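Side-chain contact in glutathione s-transferase I (Zea mays, PDB 1AXD), which conjugates glutathione to electrophilic compounds, detoxifying herbicides in maize: residues K153-D158 with L162-H167. Numbering follows the deposited sequence.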
ATOM      1  N   LYS A 153     -13.883  -9.949 -15.857  1.00 21.40           N
ATOM      2  CA  LYS A 153     -13.935 -11.272 -15.270  1.00 25.34           C
ATOM      3  C   LYS A 153     -13.316 -11.193 -13.911  1.00 27.47           C
ATOM      4  O   LYS A 153     -13.815 -11.801 -12.982  1.00 27.96           O
ATOM      5  CB  LYS A 153     -13.174 -12.271 -16.138  1.00 29.62           C
ATOM      6  CG  LYS A 153     -13.541 -13.708 -15.836  1.00 38.74           C
ATOM      7  CD  LYS A 153     -12.748 -14.676 -16.682  1.00 49.50           C
ATOM      8  CE  LYS A 153     -13.177 -16.113 -16.405  1.00 55.35           C
ATOM      9  NZ  LYS A 153     -12.374 -17.089 -17.193  1.00 59.14           N
ATOM     10  N   TYR A 154     -12.229 -10.439 -13.808  1.00 28.71           N
ATOM     11  CA  TYR A 154     -11.509 -10.249 -12.565  1.00 27.19           C
ATOM     12  C   TYR A 154     -11.305  -8.757 -12.281  1.00 29.35           C
ATOM     13  O   TYR A 154     -11.812  -7.929 -13.029  1.00 30.55           O
ATOM     14  CB  TYR A 154     -10.171 -10.965 -12.644  1.00 25.81           C
ATOM     15  CG  TYR A 154     -10.283 -12.468 -12.683  1.00 27.84           C
ATOM     16  CD1 TYR A 154     -10.398 -13.203 -11.499  1.00 26.10           C
ATOM     17  CD2 TYR A 154     -10.226 -13.163 -13.895  1.00 27.03           C
ATOM     18  CE1 TYR A 154     -10.444 -14.584 -11.509  1.00 26.07           C
ATOM     19  CE2 TYR A 154     -10.272 -14.560 -13.922  1.00 28.37           C
ATOM     20  CZ  TYR A 154     -10.380 -15.264 -12.722  1.00 30.99           C
ATOM     21  OH  TYR A 154     -10.417 -16.642 -12.715  1.00 30.15           O
ATOM     22  N   LEU A 155     -10.559  -8.430 -11.228  1.00 28.63           N
ATOM     23  CA  LEU A 155     -10.315  -7.039 -10.847  1.00 24.92           C
ATOM     24  C   LEU A 155      -9.463  -6.228 -11.824  1.00 27.14           C
ATOM     25  O   LEU A 155      -9.870  -5.147 -12.205  1.00 27.26           O
ATOM     26  CB  LEU A 155      -9.701  -6.988  -9.446  1.00 16.48           C
ATOM     27  CG  LEU A 155     -10.564  -6.660  -8.226  1.00 11.96           C
ATOM     28  CD1 LEU A 155     -12.070  -6.628  -8.541  1.00  9.09           C
ATOM     29  CD2 LEU A 155     -10.239  -7.660  -7.135  1.00  5.41           C
ATOM     30  N   ALA A 156      -8.300  -6.732 -12.217  1.00 26.15           N
ATOM     31  CA  ALA A 156      -7.430  -5.997 -13.129  1.00 25.34           C
ATOM     32  C   ALA A 156      -7.913  -6.009 -14.532  1.00 27.27           C
ATOM     33  O   ALA A 156      -7.482  -5.182 -15.315  1.00 29.37           O
ATOM     34  CB  ALA A 156      -6.011  -6.549 -13.050  1.00 26.31           C
ATOM     35  N   GLY A 157      -8.783  -6.954 -14.858  1.00 28.28           N
ATOM     36  CA  GLY A 157      -9.297  -7.081 -16.209  1.00 30.72           C
ATOM     37  C   GLY A 157      -9.782  -8.506 -16.389  1.00 31.85           C
ATOM     38  O   GLY A 157     -10.116  -9.154 -15.411  1.00 35.10           O
ATOM     39  N   ASP A 158      -9.763  -9.024 -17.613  1.00 34.63           N
ATOM     40  CA  ASP A 158     -10.242 -10.391 -17.866  1.00 36.43           C
ATOM     41  C   ASP A 158      -9.277 -11.494 -17.520  1.00 36.37           C
ATOM     42  O   ASP A 158      -9.479 -12.611 -17.954  1.00 40.45           O
ATOM     43  CB  ASP A 158     -10.687 -10.550 -19.327  1.00 36.69           C
ATOM     44  CG  ASP A 158     -12.024  -9.882 -19.622  1.00 39.33           C
ATOM     45  OD1 ASP A 158     -12.791  -9.599 -18.678  1.00 36.73           O
ATOM     46  OD2 ASP A 158     -12.318  -9.655 -20.816  1.00 45.89           O
ATOM     47  N   LEU A 162      -2.326 -10.546  -9.275  1.00 22.83           N
ATOM     48  CA  LEU A 162      -2.023 -10.395  -7.853  1.00 15.72           C
ATOM     49  C   LEU A 162      -3.087  -9.613  -7.161  1.00 13.47           C
ATOM     50  O   LEU A 162      -3.265  -9.776  -5.965  1.00 18.88           O
ATOM     51  CB  LEU A 162      -0.676  -9.703  -7.664  1.00 19.64           C
ATOM     52  CG  LEU A 162       0.411 -10.560  -7.040  1.00 17.59           C
ATOM     53  CD1 LEU A 162       1.584  -9.664  -6.679  1.00 20.32           C
ATOM     54  CD2 LEU A 162      -0.136 -11.219  -5.781  1.00 12.50           C
ATOM     55  N   ALA A 163      -3.813  -8.784  -7.902  1.00 10.86           N
ATOM     56  CA  ALA A 163      -4.888  -7.993  -7.318  1.00 12.99           C
ATOM     57  C   ALA A 163      -5.924  -8.898  -6.726  1.00 14.59           C
ATOM     58  O   ALA A 163      -6.408  -8.613  -5.645  1.00 17.97           O
ATOM     59  CB  ALA A 163      -5.505  -7.055  -8.378  1.00 11.07           C
ATOM     60  N   ASP A 164      -6.225 -10.009  -7.399  1.00 16.21           N
ATOM     61  CA  ASP A 164      -7.226 -10.961  -6.928  1.00 13.44           C
ATOM     62  C   ASP A 164      -6.788 -11.786  -5.770  1.00 15.69           C
ATOM     63  O   ASP A 164      -7.485 -11.801  -4.774  1.00 17.90           O
ATOM     64  CB  ASP A 164      -7.674 -11.856  -8.070  1.00  8.83           C
ATOM     65  CG  ASP A 164      -8.228 -11.067  -9.220  1.00 15.96           C
ATOM     66  OD1 ASP A 164      -9.434 -10.746  -9.200  1.00 18.67           O
ATOM     67  OD2 ASP A 164      -7.450 -10.727 -10.133  1.00 18.10           O
ATOM     68  N   LEU A 165      -5.634 -12.449  -5.879  1.00 20.32           N
ATOM     69  CA  LEU A 165      -5.091 -13.296  -4.807  1.00 15.72           C
ATOM     70  C   LEU A 165      -4.873 -12.534  -3.530  1.00 15.72           C
ATOM     71  O   LEU A 165      -5.038 -13.098  -2.459  1.00 19.12           O
ATOM     72  CB  LEU A 165      -3.750 -13.927  -5.214  1.00 16.82           C
ATOM     73  CG  LEU A 165      -3.546 -14.918  -6.365  1.00 13.92           C
ATOM     74  CD1 LEU A 165      -4.813 -15.758  -6.567  1.00 16.19           C
ATOM     75  CD2 LEU A 165      -3.198 -14.184  -7.641  1.00 18.09           C
ATOM     76  N   ASN A 166      -4.513 -11.258  -3.635  1.00 15.53           N
ATOM     77  CA  ASN A 166      -4.258 -10.429  -2.460  1.00 14.98           C
ATOM     78  C   ASN A 166      -5.462 -10.237  -1.552  1.00 17.38           C
ATOM     79  O   ASN A 166      -5.303  -9.723  -0.456  1.00 20.15           O
ATOM     80  CB  ASN A 166      -3.699  -9.071  -2.894  1.00 13.54           C
ATOM     81  CG  ASN A 166      -2.195  -9.099  -3.160  1.00 18.45           C
ATOM     82  OD1 ASN A 166      -1.589 -10.156  -3.226  1.00 21.00           O
ATOM     83  ND2 ASN A 166      -1.594  -7.917  -3.303  1.00 17.04           N
ATOM     84  N   HIS A 167      -6.654 -10.618  -2.016  1.00 19.08           N
ATOM     85  CA  HIS A 167      -7.896 -10.491  -1.241  1.00 14.89           C
ATOM     86  C   HIS A 167      -8.292 -11.773  -0.544  1.00 17.06           C
ATOM     87  O   HIS A 167      -9.201 -11.737   0.257  1.00 18.13           O
ATOM     88  CB  HIS A 167      -9.073 -10.157  -2.159  1.00 12.00           C
ATOM     89  CG  HIS A 167      -9.077  -8.766  -2.708  1.00 13.65           C
ATOM     90  ND1 HIS A 167      -8.447  -8.424  -3.886  1.00 14.37           N
ATOM     91  CD2 HIS A 167      -9.714  -7.647  -2.287  1.00 13.19           C
ATOM     92  CE1 HIS A 167      -8.696  -7.157  -4.167  1.00 13.40           C
ATOM     93  NE2 HIS A 167      -9.463  -6.663  -3.213  1.00 16.84           N
TER
HETATM   94  O   HOH W   1      -7.260  -9.287 -12.219  1.00 12.92           O
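Leu155 and Asp164 carry this contact. The backbone N of Leu155 gives a long, nearly straight hydrogen bond to Asp164 OD1 (3.3 Å, 172°), which accepts it on its syn lone pair. The Asp164 side chain turns CG away from its own carbonyl carbon (chi1 -58°), which sends the carboxylate to the loop. Tyr154 crosses it at about a right angle. Asp164 OD1 lies at the edge of the Tyr154 ring, near its plane, 3.5 Å from Tyr154 CD1, with ring and carboxylate planes 77° apart. Asp164 sits in the first turn of helix 162-165, and its OD2 accepts the N-H of Ser161. This is the Asp half of the Ser-x-x-Asp N-capping box known from the C-terminal domain of glutathione transferases. Trp192 NE1 also donates a hydrogen bond to Asp164 OD1, and a water links OD2 to Ala156 N. With an alanine at this position, the N-H groups of Leu155, Ser161 and Trp192 would probably lose their shared carboxylate acceptor. Packing is tight where Leu155 CD2 lies 3.4 Å from His167 CE1. Leu155 CB and Ala163 CB pack at 4.3 Å. His167 NE2 is hydrogen-bonded to Tyr145 OH. The far side of the loop is exposed at Lys153 and Asp158. There Asp158 OD1 accepts Lys153 N at 3.0 Å, apart from the helix.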